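Local coordinates for protein putative polyketide cyclase (Bacillus cereus, PDB 3K0Z) that is of unknown function but is probably a SnoaL-like polyketide cyclase with an NTF2-like fold, at residues Q41-F46 with Q57-N62; A45-G50 with E77-A82; E96-L101 with R110-G115; A126-H131 with D140-D145. One frame throughout, in Å; residues are numbered along the deposited sequence. Where two conformers were deposited one is given.

The four contacts build one NTF2-like alpha+beta domain, in which helices lie against a curved mixed sheet. Interactions 1 and 2 start on the same stretch of helix 30-49, their centres about 9 Å apart: the first joins it to the 57-62 segment, the second to helix 76-87. Interactions 3 and 4 follow in turn along the chain; they are hairpins in the sheet, centres about 11 Å apart, joined where strands 106-117 and 120-133 run side by side. Tyr44, on helix 30-49, ties the layers together, packing on Ile97 and Leu111 and probably hydrogen-bonding Asp128. The hairpin strands thus meet helix 30-49 on one face and the second subunit on the other.

Interaction 1. Residues Q41-F46 with Q57-N62; sequences QRFYAF and QTVTEN
Arg42 sets its CG anti to its own carbonyl carbon (chi1 -70°), while Phe43 sets its CG anti to its backbone N (chi1 -164°), and Thr58 places its two branches against this neighbouring pair. In the NTF2-like fold this is where the long helix 30-49 meets the end of helix 55-58, just as the chain passes into the short strand 59-60. The methyl branch of Thr58 packs on Phe43: CG2 comes to 3.4 Å from the backbone N of Phe43 and to 3.6 Å from Phe43 CB, the two side chains crossing at about a right angle. The other branch, Thr58 OG1, presses on Arg42 CB at 3.1 Å, but its hydrogen bond goes back to the carbonyl O of Leu54, so across the contact it serves as a packing atom. Further along, Phe43 CE1 meets Val59 CG1 at 4.0 Å, and the ring of Phe43 continues onto Ile137 and Asp140 of strand 136-144. This inner half is buried and packed mainly through carbon atoms. Toward the surface the contact turns polar: Arg42 is extended from CG to NE, and its CD passes the carbonyl O of Gln57 at 3.9 Å. No direct hydrogen bond joins the segments; two waters do the bridging. One takes a weak bond from Arg42 NH1 and sits beside Gln57 O. Gln57 NE2 is hydrogen-bonded to Glu53 O. The other water lies in the guanidinium plane, accepting from Arg42 NE at 3.3 Å and donating to Gln57 OE1 at 2.9 Å.

Interaction 2. Residues A45-G50 with E77-A82; sequences AFWDTG and EGLKFA
Trp47 brings the six-membered end of its indole up to Leu79, with CZ2 only 3.4 Å from Leu79 CD2 and the two side chains crossing at about a right angle. The same end of the ring reaches Ala82, whose CB sits at the indole edge, in its plane, 3.8 Å from Trp47 CZ3. The first torsion of Trp47 (chi1 -68°) sets CG beside the backbone N; the far end of the indole closes on the partner helix. These are two helices of the NTF2-like fold, 30-49 and 76-87, running 36° from parallel with their axes 10.6 Å apart; the aromatic rings fill the distance. Phe46, one residue earlier, has its CD2 4.1 Å above the centre of the indole, and its rim is turned to the backbone of the other helix, so that CZ is 3.4 Å from Leu79 O, near the ring plane. Phe43 meets Trp47 edge-to-face. Helix 30-49 ends here: Ala45 O is gripped from opposite faces of its carbonyl plane by Thr49 N and Thr49 OG1, the latter at 2.7 Å, before Gly50 turns away with positive phi. The side chain of Ala82 is about 3 Å from a bound NHE molecule, probably from the crystallisation liquor, though such molecules often mark pockets.

Interaction 3. Residues E96-L101 with R110-G115; sequences EIEDLL and RLSFTG
Arg110 faces two residues of the opposite strand, Glu98 and Asp99, where a regular pairing would give it one. This is a classic beta bulge in the antiparallel hairpin of strands 93-103 and 106-117, part of the curved sheet of the NTF2-like fold. Arg110 O takes Glu98 N at 2.7 Å and, weakly, Asp99 N. Before the bulge, Glu96 and Ser112 form a regular hydrogen-bonded pair, and Ile97 and Leu111 lie side by side on the face turned to Tyr44 of helix 30-49. On the other face, Glu98 CB sits 3.3 Å above the guanidinium plane of Arg110, toward the rim. The bend of Glu98 at chi2 (-66°) turns CD toward Ser112, where OE2 accepts from Ser112 OG at 2.5 Å, on the anti side of the carboxylate. Glu98 OE1, 4.5 Å from Arg110 NH1, makes no salt bridge; a water links it to NH2 instead. The dimer uses this face as well: Asp99 pairs with Lys106 of the second subunit, and Arg110 makes a cation-pi contact with Trp141 of that subunit. Another water, in the guanidinium plane, joins Arg110 NE to Asp99 OD2, 2.7 Å from each.

Interaction 4. Residues A126-H131 with D140-D145; sequences AIDILH and DWHLED
Ile129 and Trp141 pack tightly on one face of this hairpin, whereas on the other the part round Asp128, His142 and Glu144 is polar and holds a water. Strands 120-133 and 136-144 run antiparallel, joined at Ile127-Leu143 and Ile129-Trp141 by paired backbone bonds. On the packed face, Ile129 CG2 lies 3.8 Å from Trp141 CE3, and the edge of the indole meets Ile129 O. The second subunit closes over this face: its Arg110 makes a cation-pi contact with Trp141, and its Ile127 packs on Ile127, so the hairpin forms part of the dimer interface.

The other face looks into the NTF2-like cone. At one end Leu130 CD2 packs on Asp140 CB at 3.9 Å. Asp128 and His142 stand side by side, Asp128 OD1 touching His142 CB at 3.3 Å. The ring of His142 is gripped at both nitrogens: ND1 donates to Glu144 OE2 at 2.7 Å, nearly in the ring plane and on the syn lone pair, while NE2 is bonded to Asp65. The chain of Glu144 bends at chi2 (75°), which turns CD back over the strand; OE2 lies 3.9 Å from Asp128 OD1, with the carboxylate planes 82° apart. Tyr44 OH bonds to Asp128 OD2. The side chain of Glu144 is about 6 Å from a bound NHE, probably from the crystallisation liquor. Two carboxylates this close are bridged by a water that donates to Asp128 OD1 at 2.7 Å and Glu144 OE2 at 2.6 Å, and with the doubly held His142 they are consistent with a ligand pocket of a SnoaL-like cyclase.

Interaction 1. Residues Q41-F46 with Q57-N62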
loop_
_atom_site.group_PDB
_atom_site.type_symbol
_atom_site.label_atom_id
_atom_site.label_comp_id
_atom_site.label_asym_id
_atom_site.label_seq_id
_atom_site.Cartn_x
_atom_site.Cartn_y
_atom_site.Cartn_z
ATOM N N GLN A 41 2.431 -6.945 14.417
ATOM C CA GLN A 41 2.190 -6.191 15.632
ATOM C C GLN A 41 3.494 -5.624 16.217
ATOM O O GLN A 41 3.540 -4.455 16.638
ATOM C CB GLN A 41 1.493 -7.040 16.661
ATOM C CG GLN A 41 0.024 -7.275 16.431
ATOM C CD GLN A 41 -0.607 -7.887 17.645
ATOM O OE1 GLN A 41 -0.659 -9.131 17.805
ATOM N NE2 GLN A 41 -1.124 -7.026 18.519
ATOM N N ARG A 42 4.554 -6.438 16.220
ATOM C CA ARG A 42 5.844 -6.006 16.768
ATOM C C ARG A 42 6.456 -4.946 15.897
ATOM O O ARG A 42 7.089 -4.056 16.391
ATOM C CB ARG A 42 6.841 -7.157 16.884
ATOM C CG ARG A 42 6.509 -8.172 17.954
ATOM C CD ARG A 42 7.630 -9.173 18.188
ATOM N NE ARG A 42 7.229 -10.242 19.121
ATOM C CZ ARG A 42 6.682 -11.414 18.760
ATOM N NH1 ARG A 42 6.498 -11.757 17.490
ATOM N NH2 ARG A 42 6.362 -12.289 19.697
ATOM N N PHE A 43 6.312 -5.077 14.588
ATOM C CA PHE A 43 6.831 -4.113 13.659
ATOM C C PHE A 43 6.139 -2.764 13.887
ATOM O O PHE A 43 6.821 -1.731 13.971
ATOM C CB PHE A 43 6.647 -4.597 12.200
ATOM C CG PHE A 43 7.486 -3.846 11.176
ATOM C CD1 PHE A 43 8.876 -3.802 11.273
ATOM C CD2 PHE A 43 6.889 -3.269 10.059
ATOM C CE1 PHE A 43 9.636 -3.128 10.300
ATOM C CE2 PHE A 43 7.673 -2.649 9.067
ATOM C CZ PHE A 43 9.023 -2.581 9.203
ATOM N N TYR A 44 4.812 -2.741 14.009
ATOM C CA TYR A 44 4.142 -1.446 14.272
ATOM C C TYR A 44 4.279 -0.974 15.737
ATOM O O TYR A 44 4.226 0.234 15.974
ATOM C CB TYR A 44 2.722 -1.355 13.669
ATOM C CG TYR A 44 2.874 -1.626 12.194
ATOM C CD1 TYR A 44 3.524 -0.712 11.372
ATOM C CD2 TYR A 44 2.512 -2.846 11.658
ATOM C CE1 TYR A 44 3.825 -0.999 10.038
ATOM C CE2 TYR A 44 2.763 -3.132 10.306
ATOM C CZ TYR A 44 3.422 -2.199 9.516
ATOM O OH TYR A 44 3.702 -2.495 8.217
ATOM N N ALA A 45 4.497 -1.882 16.689
ATOM C CA ALA A 45 4.927 -1.476 18.057
ATOM C C ALA A 45 6.252 -0.697 17.996
ATOM O O ALA A 45 6.419 0.297 18.684
ATOM C CB ALA A 45 5.047 -2.669 19.013
ATOM N N PHE A 46 7.186 -1.162 17.171
ATOM C CA PHE A 46 8.436 -0.476 17.038
ATOM C C PHE A 46 8.193 0.916 16.446
ATOM O O PHE A 46 8.672 1.915 16.971
ATOM C CB PHE A 46 9.414 -1.252 16.174
ATOM C CG PHE A 46 10.617 -0.451 15.849
ATOM C CD1 PHE A 46 11.534 -0.131 16.845
ATOM C CD2 PHE A 46 10.794 0.068 14.584
ATOM C CE1 PHE A 46 12.644 0.672 16.558
ATOM C CE2 PHE A 46 11.892 0.856 14.280
ATOM C CZ PHE A 46 12.811 1.170 15.262
ATOM N N GLN A 57 13.499 -9.128 17.329
ATOM C CA GLN A 57 12.414 -10.071 17.521
ATOM C C GLN A 57 11.458 -10.036 16.332
ATOM O O GLN A 57 10.539 -10.850 16.258
ATOM C CB GLN A 57 11.641 -9.753 18.795
ATOM C CG GLN A 57 12.501 -9.789 20.076
ATOM C CD GLN A 57 11.719 -9.337 21.280
ATOM O OE1 GLN A 57 10.873 -10.058 21.766
ATOM N NE2 GLN A 57 12.026 -8.138 21.789
ATOM N N THR A 58 11.658 -9.081 15.419
ATOM C CA THR A 58 10.652 -8.774 14.390
ATOM C C THR A 58 11.140 -8.966 12.959
ATOM O O THR A 58 10.391 -9.504 12.120
ATOM C CB THR A 58 10.171 -7.334 14.547
ATOM O OG1 THR A 58 9.811 -7.088 15.916
ATOM C CG2 THR A 58 8.966 -7.031 13.607
ATOM N N VAL A 59 12.364 -8.520 12.683
ATOM C CA VAL A 59 12.961 -8.631 11.364
ATOM C C VAL A 59 14.222 -9.495 11.394
ATOM O O VAL A 59 14.844 -9.635 12.432
ATOM C CB VAL A 59 13.216 -7.224 10.710
ATOM C CG1 VAL A 59 11.939 -6.340 10.840
ATOM C CG2 VAL A 59 14.429 -6.504 11.347
ATOM N N THR A 60 14.580 -10.080 10.254
ATOM C CA THR A 60 15.774 -10.904 10.164
ATOM C C THR A 60 16.977 -9.982 10.086
ATOM O O THR A 60 16.871 -8.805 9.730
ATOM C CB THR A 60 15.762 -11.810 8.938
ATOM O OG1 THR A 60 15.709 -11.004 7.767
ATOM C CG2 THR A 60 14.578 -12.757 8.994
ATOM N N GLU A 61 18.151 -10.521 10.391
ATOM C CA GLU A 61 19.332 -9.657 10.489
ATOM C C GLU A 61 19.663 -9.026 9.147
ATOM O O GLU A 61 20.231 -7.968 9.121
ATOM C CB GLU A 61 20.540 -10.409 11.048
ATOM C CG GLU A 61 21.210 -11.302 10.057
ATOM N N ASN A 62 19.264 -9.690 8.059
ATOM C CA ASN A 62 19.478 -9.236 6.690
ATOM C C ASN A 62 18.268 -8.558 6.049
ATOM O O ASN A 62 18.166 -8.491 4.816
ATOM C CB ASN A 62 19.933 -10.436 5.841
ATOM C CG ASN A 62 21.245 -10.979 6.302
ATOM O OD1 ASN A 62 21.410 -12.189 6.491
ATOM N ND2 ASN A 62 22.198 -10.082 6.518
HETATM O O HOH W 1 8.218 -9.013 21.974
HETATM O O HOH W 2 8.169 -11.383 15.347
#

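Interaction 2. Residues A45-G50 with E77-A82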
loop_
_atom_site.group_PDB
_atom_site.type_symbol
_atom_site.label_atom_id
_atom_site.label_comp_id
_atom_site.label_asym_id
_atom_site.label_seq_id
_atom_site.Cartn_x
_atom_site.Cartn_y
_atom_site.Cartn_z
ATOM N N ALA A 45 4.497 -1.882 16.689
ATOM C CA ALA A 45 4.927 -1.476 18.057
ATOM C C ALA A 45 6.252 -0.697 17.996
ATOM O O ALA A 45 6.419 0.297 18.684
ATOM C CB ALA A 45 5.047 -2.669 19.013
ATOM N N PHE A 46 7.186 -1.162 17.171
ATOM C CA PHE A 46 8.436 -0.476 17.038
ATOM C C PHE A 46 8.193 0.916 16.446
ATOM O O PHE A 46 8.672 1.915 16.971
ATOM C CB PHE A 46 9.414 -1.252 16.174
ATOM C CG PHE A 46 10.617 -0.451 15.849
ATOM C CD1 PHE A 46 11.534 -0.131 16.845
ATOM C CD2 PHE A 46 10.794 0.068 14.584
ATOM C CE1 PHE A 46 12.644 0.672 16.558
ATOM C CE2 PHE A 46 11.892 0.856 14.280
ATOM C CZ PHE A 46 12.811 1.170 15.262
ATOM N N TRP A 47 7.445 1.000 15.354
ATOM C CA TRP A 47 7.176 2.327 14.789
ATOM C C TRP A 47 6.424 3.212 15.772
ATOM O O TRP A 47 6.635 4.430 15.771
ATOM C CB TRP A 47 6.430 2.235 13.485
ATOM C CG TRP A 47 7.259 1.620 12.361
ATOM C CD1 TRP A 47 6.978 0.483 11.671
ATOM C CD2 TRP A 47 8.513 2.119 11.821
ATOM N NE1 TRP A 47 7.956 0.248 10.732
ATOM C CE2 TRP A 47 8.919 1.222 10.821
ATOM C CE3 TRP A 47 9.310 3.242 12.087
ATOM C CZ2 TRP A 47 10.081 1.420 10.053
ATOM C CZ3 TRP A 47 10.493 3.431 11.345
ATOM C CH2 TRP A 47 10.862 2.509 10.345
ATOM N N ASP A 48 5.563 2.629 16.614
ATOM C CA ASP A 48 4.834 3.446 17.587
ATOM C C ASP A 48 5.725 3.912 18.742
ATOM O O ASP A 48 5.541 5.014 19.246
ATOM C CB ASP A 48 3.648 2.661 18.097
ATOM C CG ASP A 48 2.706 3.488 18.989
ATOM O OD1 ASP A 48 2.280 4.600 18.625
ATOM O OD2 ASP A 48 2.405 3.014 20.076
ATOM N N THR A 49 6.688 3.079 19.147
ATOM C CA THR A 49 7.485 3.311 20.354
ATOM C C THR A 49 8.964 3.662 20.177
ATOM O O THR A 49 9.551 4.334 21.046
ATOM C CB THR A 49 7.414 2.077 21.272
ATOM O OG1 THR A 49 8.123 0.986 20.669
ATOM C CG2 THR A 49 5.962 1.689 21.471
ATOM N N GLY A 50 9.579 3.214 19.091
ATOM C CA GLY A 50 11.024 3.361 18.933
ATOM C C GLY A 50 11.830 2.403 19.795
ATOM O O GLY A 50 13.026 2.579 19.915
ATOM N N GLU A 77 19.753 -0.994 10.621
ATOM C CA GLU A 77 20.287 0.264 11.127
ATOM C C GLU A 77 19.426 1.443 10.645
ATOM O O GLU A 77 19.321 2.475 11.318
ATOM C CB GLU A 77 21.798 0.435 10.810
ATOM C CG GLU A 77 22.190 0.958 9.401
ATOM C CD GLU A 77 23.705 0.950 9.143
ATOM O OE1 GLU A 77 24.515 0.909 10.087
ATOM O OE2 GLU A 77 24.097 1.000 7.973
ATOM N N GLY A 78 18.774 1.258 9.505
ATOM C CA GLY A 78 17.860 2.261 8.951
ATOM C C GLY A 78 16.530 2.347 9.674
ATOM O O GLY A 78 15.888 3.409 9.666
ATOM N N LEU A 79 16.090 1.238 10.269
ATOM C CA LEU A 79 14.907 1.258 11.104
ATOM C C LEU A 79 15.134 2.133 12.363
ATOM O O LEU A 79 14.290 2.923 12.770
ATOM C CB LEU A 79 14.540 -0.175 11.513
ATOM C CG LEU A 79 14.132 -1.076 10.318
ATOM C CD1 LEU A 79 13.912 -2.487 10.785
ATOM C CD2 LEU A 79 12.881 -0.532 9.559
ATOM N N LYS A 80 16.283 1.941 12.969
ATOM C CA LYS A 80 16.704 2.725 14.139
ATOM C C LYS A 80 16.866 4.197 13.804
ATOM O O LYS A 80 16.494 5.076 14.594
ATOM C CB LYS A 80 18.034 2.178 14.633
ATOM C CG LYS A 80 17.950 0.726 15.047
ATOM C CD LYS A 80 19.297 0.207 15.488
ATOM C CE LYS A 80 19.255 -1.292 15.647
ATOM N NZ LYS A 80 20.637 -1.778 15.878
ATOM N N PHE A 81 17.470 4.462 12.653
ATOM C CA PHE A 81 17.650 5.837 12.187
ATOM C C PHE A 81 16.323 6.556 12.028
ATOM O O PHE A 81 16.142 7.641 12.553
ATOM C CB PHE A 81 18.420 5.884 10.875
ATOM C CG PHE A 81 18.559 7.279 10.316
ATOM C CD1 PHE A 81 19.531 8.126 10.800
ATOM C CD2 PHE A 81 17.698 7.750 9.326
ATOM C CE1 PHE A 81 19.649 9.433 10.304
ATOM C CE2 PHE A 81 17.814 9.054 8.841
ATOM C CZ PHE A 81 18.779 9.890 9.351
ATOM N N ALA A 82 15.390 5.925 11.329
ATOM C CA ALA A 82 14.096 6.505 10.997
ATOM C C ALA A 82 13.239 6.855 12.218
ATOM O O ALA A 82 12.599 7.932 12.257
ATOM C CB ALA A 82 13.308 5.532 10.009
#

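Interaction 3. Residues E96-L101 with R110-G115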
loop_
_atom_site.group_PDB
_atom_site.type_symbol
_atom_site.label_atom_id
_atom_site.label_comp_id
_atom_site.label_asym_id
_atom_site.label_seq_id
_atom_site.Cartn_x
_atom_site.Cartn_y
_atom_site.Cartn_z
ATOM N N GLU A 96 -1.216 3.314 14.470
ATOM C CA GLU A 96 -2.265 2.311 14.615
ATOM C C GLU A 96 -2.405 1.499 13.325
ATOM O O GLU A 96 -2.149 2.013 12.241
ATOM C CB GLU A 96 -3.567 3.002 14.931
ATOM C CG GLU A 96 -3.611 3.607 16.308
ATOM C CD GLU A 96 -5.082 3.879 16.757
ATOM O OE1 GLU A 96 -5.807 4.651 16.098
ATOM O OE2 GLU A 96 -5.514 3.267 17.757
ATOM N N ILE A 97 -2.752 0.225 13.457
ATOM C CA ILE A 97 -2.980 -0.652 12.328
ATOM C C ILE A 97 -4.490 -0.621 11.982
ATOM O O ILE A 97 -5.365 -1.093 12.766
ATOM C CB ILE A 97 -2.541 -2.144 12.651
ATOM C CG1 ILE A 97 -1.082 -2.243 13.126
ATOM C CG2 ILE A 97 -2.841 -3.097 11.439
ATOM C CD1 ILE A 97 -0.704 -3.660 13.688
ATOM N N GLU A 98 -4.800 -0.017 10.846
ATOM C CA GLU A 98 -6.161 0.022 10.371
ATOM C C GLU A 98 -6.640 -1.278 9.746
ATOM O O GLU A 98 -7.801 -1.673 9.930
ATOM C CB GLU A 98 -6.387 1.163 9.393
ATOM C CG GLU A 98 -6.062 2.537 9.951
ATOM C CD GLU A 98 -6.992 2.955 11.070
ATOM O OE1 GLU A 98 -8.187 2.643 10.986
ATOM O OE2 GLU A 98 -6.532 3.570 12.042
ATOM N N ASP A 99 -5.784 -1.974 9.037
ATOM C CA ASP A 99 -6.218 -3.187 8.366
ATOM C C ASP A 99 -4.972 -4.052 8.124
ATOM O O ASP A 99 -3.877 -3.530 7.923
ATOM C CB ASP A 99 -6.964 -2.816 7.090
ATOM C CG ASP A 99 -7.779 -3.982 6.475
ATOM O OD1 ASP A 99 -7.906 -5.067 7.077
ATOM O OD2 ASP A 99 -8.275 -3.779 5.332
ATOM N N LEU A 100 -5.136 -5.352 8.291
ATOM C CA LEU A 100 -4.101 -6.329 8.053
ATOM C C LEU A 100 -4.614 -7.460 7.172
ATOM O O LEU A 100 -5.581 -8.166 7.553
ATOM C CB LEU A 100 -3.645 -6.890 9.403
ATOM C CG LEU A 100 -2.218 -7.317 9.556
ATOM C CD1 LEU A 100 -1.236 -6.076 9.368
ATOM C CD2 LEU A 100 -2.022 -8.064 10.893
ATOM N N LEU A 101 -3.968 -7.679 6.025
ATOM C CA LEU A 101 -4.385 -8.746 5.036
ATOM C C LEU A 101 -3.282 -9.802 4.995
ATOM O O LEU A 101 -2.132 -9.504 4.612
ATOM C CB LEU A 101 -4.593 -8.165 3.657
ATOM C CG LEU A 101 -5.400 -6.864 3.742
ATOM C CD1 LEU A 101 -5.421 -6.137 2.331
ATOM C CD2 LEU A 101 -6.811 -7.147 4.318
ATOM N N ARG A 110 -2.269 -1.529 6.506
ATOM C CA ARG A 110 -2.620 -0.152 6.279
ATOM C C ARG A 110 -2.556 0.544 7.634
ATOM O O ARG A 110 -3.263 0.151 8.588
ATOM C CB ARG A 110 -4.017 -0.013 5.667
ATOM C CG ARG A 110 -4.477 1.399 5.450
ATOM C CD ARG A 110 -5.774 1.483 4.590
ATOM N NE ARG A 110 -6.956 0.901 5.221
ATOM C CZ ARG A 110 -7.720 1.514 6.109
ATOM N NH1 ARG A 110 -7.411 2.709 6.562
ATOM N NH2 ARG A 110 -8.793 0.895 6.584
ATOM N N LEU A 111 -1.753 1.584 7.703
ATOM C CA LEU A 111 -1.472 2.295 8.956
ATOM C C LEU A 111 -2.037 3.699 9.025
ATOM O O LEU A 111 -2.279 4.324 7.980
ATOM C CB LEU A 111 0.042 2.389 9.152
ATOM C CG LEU A 111 0.884 1.091 9.213
ATOM C CD1 LEU A 111 0.225 -0.077 10.087
ATOM C CD2 LEU A 111 1.334 0.584 7.817
ATOM N N SER A 112 -2.333 4.164 10.250
ATOM C CA SER A 112 -2.682 5.564 10.486
ATOM C C SER A 112 -1.646 6.109 11.473
ATOM O O SER A 112 -1.287 5.423 12.442
ATOM C CB SER A 112 -4.122 5.734 11.003
ATOM O OG SER A 112 -4.364 4.850 12.077
ATOM N N PHE A 113 -1.093 7.277 11.161
ATOM C CA PHE A 113 -0.145 7.965 12.026
ATOM C C PHE A 113 -0.794 9.276 12.427
ATOM O O PHE A 113 -1.180 10.076 11.551
ATOM C CB PHE A 113 1.153 8.272 11.289
ATOM C CG PHE A 113 2.020 7.081 11.066
ATOM C CD1 PHE A 113 2.961 6.698 12.032
ATOM C CD2 PHE A 113 1.918 6.347 9.893
ATOM C CE1 PHE A 113 3.764 5.582 11.825
ATOM C CE2 PHE A 113 2.733 5.229 9.673
ATOM C CZ PHE A 113 3.638 4.841 10.655
ATOM N N THR A 114 -0.903 9.520 13.728
ATOM C CA THR A 114 -1.553 10.714 14.228
ATOM C C THR A 114 -0.734 11.359 15.341
ATOM O O THR A 114 0.038 10.699 16.046
ATOM C CB THR A 114 -2.967 10.412 14.777
ATOM O OG1 THR A 114 -2.843 9.488 15.843
ATOM C CG2 THR A 114 -3.841 9.781 13.712
ATOM N N GLY A 115 -0.890 12.669 15.478
ATOM C CA GLY A 115 -0.185 13.384 16.530
ATOM C C GLY A 115 -0.349 14.889 16.364
ATOM O O GLY A 115 -1.389 15.361 15.891
HETATM O O HOH W 3 -4.756 6.305 14.505
HETATM O O HOH W 4 -10.020 1.880 9.020
HETATM O O HOH W 5 -7.977 -1.390 4.121
#

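Interaction 4. Residues A126-H131 with D140-D145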
loop_
_atom_site.group_PDB
_atom_site.type_symbol
_atom_site.label_atom_id
_atom_site.label_comp_id
_atom_site.label_asym_id
_atom_site.label_seq_id
_atom_site.Cartn_x
_atom_site.Cartn_y
_atom_site.Cartn_z
ATOM N N ALA A 126 -0.251 5.173 5.730
ATOM C CA ALA A 126 0.799 4.430 5.025
ATOM C C ALA A 126 0.221 3.061 4.645
ATOM O O ALA A 126 -0.754 2.586 5.262
ATOM C CB ALA A 126 2.039 4.282 5.922
ATOM N N ILE A 127 0.802 2.446 3.624
ATOM C CA ILE A 127 0.518 1.043 3.274
ATOM C C ILE A 127 1.859 0.316 3.105
ATOM O O ILE A 127 2.770 0.832 2.415
ATOM C CB ILE A 127 -0.324 0.858 1.965
ATOM C CG1 ILE A 127 -1.624 1.674 2.003
ATOM C CG2 ILE A 127 -0.613 -0.634 1.802
ATOM C CD1 ILE A 127 -2.440 1.687 0.696
ATOM N N ASP A 128 1.984 -0.863 3.733
ATOM C CA ASP A 128 3.204 -1.641 3.684
ATOM C C ASP A 128 2.885 -3.040 3.243
ATOM O O ASP A 128 1.854 -3.589 3.628
ATOM C CB ASP A 128 3.853 -1.816 5.056
ATOM C CG ASP A 128 4.259 -0.514 5.743
ATOM O OD1 ASP A 128 3.954 0.614 5.259
ATOM O OD2 ASP A 128 4.937 -0.629 6.799
ATOM N N ILE A 129 3.784 -3.622 2.470
ATOM C CA ILE A 129 3.716 -5.033 2.106
ATOM C C ILE A 129 4.953 -5.681 2.750
ATOM O O ILE A 129 6.100 -5.294 2.467
ATOM C CB ILE A 129 3.744 -5.269 0.597
ATOM C CG1 ILE A 129 2.476 -4.678 -0.046
ATOM C CG2 ILE A 129 3.854 -6.786 0.324
ATOM C CD1 ILE A 129 2.577 -4.508 -1.553
ATOM N N LEU A 130 4.690 -6.649 3.611
ATOM C CA LEU A 130 5.738 -7.363 4.346
ATOM C C LEU A 130 5.865 -8.807 3.868
ATOM O O LEU A 130 4.863 -9.473 3.712
ATOM C CB LEU A 130 5.370 -7.378 5.813
ATOM C CG LEU A 130 4.985 -6.081 6.517
ATOM C CD1 LEU A 130 4.463 -6.473 7.919
ATOM C CD2 LEU A 130 6.086 -5.029 6.616
ATOM N N HIS A 131 7.097 -9.283 3.667
ATOM C CA HIS A 131 7.364 -10.683 3.368
ATOM C C HIS A 131 7.824 -11.307 4.682
ATOM O O HIS A 131 8.788 -10.828 5.306
ATOM C CB HIS A 131 8.459 -10.790 2.361
ATOM C CG HIS A 131 8.418 -12.030 1.533
ATOM N ND1 HIS A 131 9.188 -12.177 0.399
ATOM C CD2 HIS A 131 7.673 -13.156 1.636
ATOM C CE1 HIS A 131 8.939 -13.359 -0.141
ATOM N NE2 HIS A 131 8.023 -13.973 0.593
ATOM N N ASP A 140 10.529 -5.671 2.728
ATOM C CA ASP A 140 9.288 -4.976 2.580
ATOM C C ASP A 140 9.301 -3.967 1.458
ATOM O O ASP A 140 10.353 -3.639 0.895
ATOM C CB ASP A 140 8.787 -4.395 3.914
ATOM C CG ASP A 140 9.543 -3.144 4.363
ATOM O OD1 ASP A 140 10.648 -2.935 3.886
ATOM O OD2 ASP A 140 9.016 -2.359 5.196
ATOM N N TRP A 141 8.094 -3.514 1.160
ATOM C CA TRP A 141 7.769 -2.485 0.182
ATOM C C TRP A 141 6.727 -1.636 0.873
ATOM O O TRP A 141 5.679 -2.133 1.274
ATOM C CB TRP A 141 7.161 -3.077 -1.087
ATOM C CG TRP A 141 7.983 -4.080 -1.794
ATOM C CD1 TRP A 141 8.730 -3.884 -2.931
ATOM C CD2 TRP A 141 8.063 -5.497 -1.510
ATOM N NE1 TRP A 141 9.272 -5.062 -3.326
ATOM C CE2 TRP A 141 8.881 -6.066 -2.479
ATOM C CE3 TRP A 141 7.498 -6.321 -0.543
ATOM C CZ2 TRP A 141 9.209 -7.437 -2.483
ATOM C CZ3 TRP A 141 7.811 -7.683 -0.548
ATOM C CH2 TRP A 141 8.680 -8.214 -1.499
ATOM N N HIS A 142 6.973 -0.335 0.991
ATOM C CA HIS A 142 6.076 0.477 1.774
ATOM C C HIS A 142 6.053 1.897 1.260
ATOM O O HIS A 142 6.979 2.364 0.557
ATOM C CB HIS A 142 6.548 0.456 3.234
ATOM C CG HIS A 142 7.882 1.099 3.441
ATOM N ND1 HIS A 142 8.020 2.402 3.868
ATOM C CD2 HIS A 142 9.138 0.624 3.255
ATOM C CE1 HIS A 142 9.304 2.693 3.966
ATOM N NE2 HIS A 142 10.004 1.635 3.590
ATOM N N LEU A 143 4.990 2.597 1.618
ATOM C CA LEU A 143 4.830 4.014 1.212
ATOM C C LEU A 143 4.046 4.761 2.277
ATOM O O LEU A 143 3.014 4.265 2.747
ATOM C CB LEU A 143 4.092 4.014 -0.119
ATOM C CG LEU A 143 4.253 5.107 -1.134
ATOM C CD1 LEU A 143 5.703 5.606 -1.296
ATOM C CD2 LEU A 143 3.661 4.540 -2.449
ATOM N N GLU A 144 4.576 5.900 2.699
ATOM C CA GLU A 144 3.929 6.763 3.691
ATOM C C GLU A 144 3.498 7.953 2.900
ATOM O O GLU A 144 4.181 8.323 1.935
ATOM C CB GLU A 144 4.913 7.191 4.776
ATOM C CG GLU A 144 5.385 6.061 5.689
ATOM C CD GLU A 144 6.399 5.121 5.045
ATOM O OE1 GLU A 144 7.484 5.602 4.677
ATOM O OE2 GLU A 144 6.096 3.902 4.954
ATOM N N ASP A 145 2.380 8.558 3.260
ATOM C CA ASP A 145 1.889 9.730 2.485
ATOM C C ASP A 145 2.655 10.981 2.943
ATOM O O ASP A 145 2.135 11.818 3.654
ATOM C CB ASP A 145 0.355 9.845 2.626
ATOM C CG ASP A 145 -0.251 10.928 1.745
ATOM O OD1 ASP A 145 0.486 11.566 0.967
ATOM O OD2 ASP A 145 -1.479 11.130 1.843
HETATM O O HOH W 6 4.845 2.582 6.869
#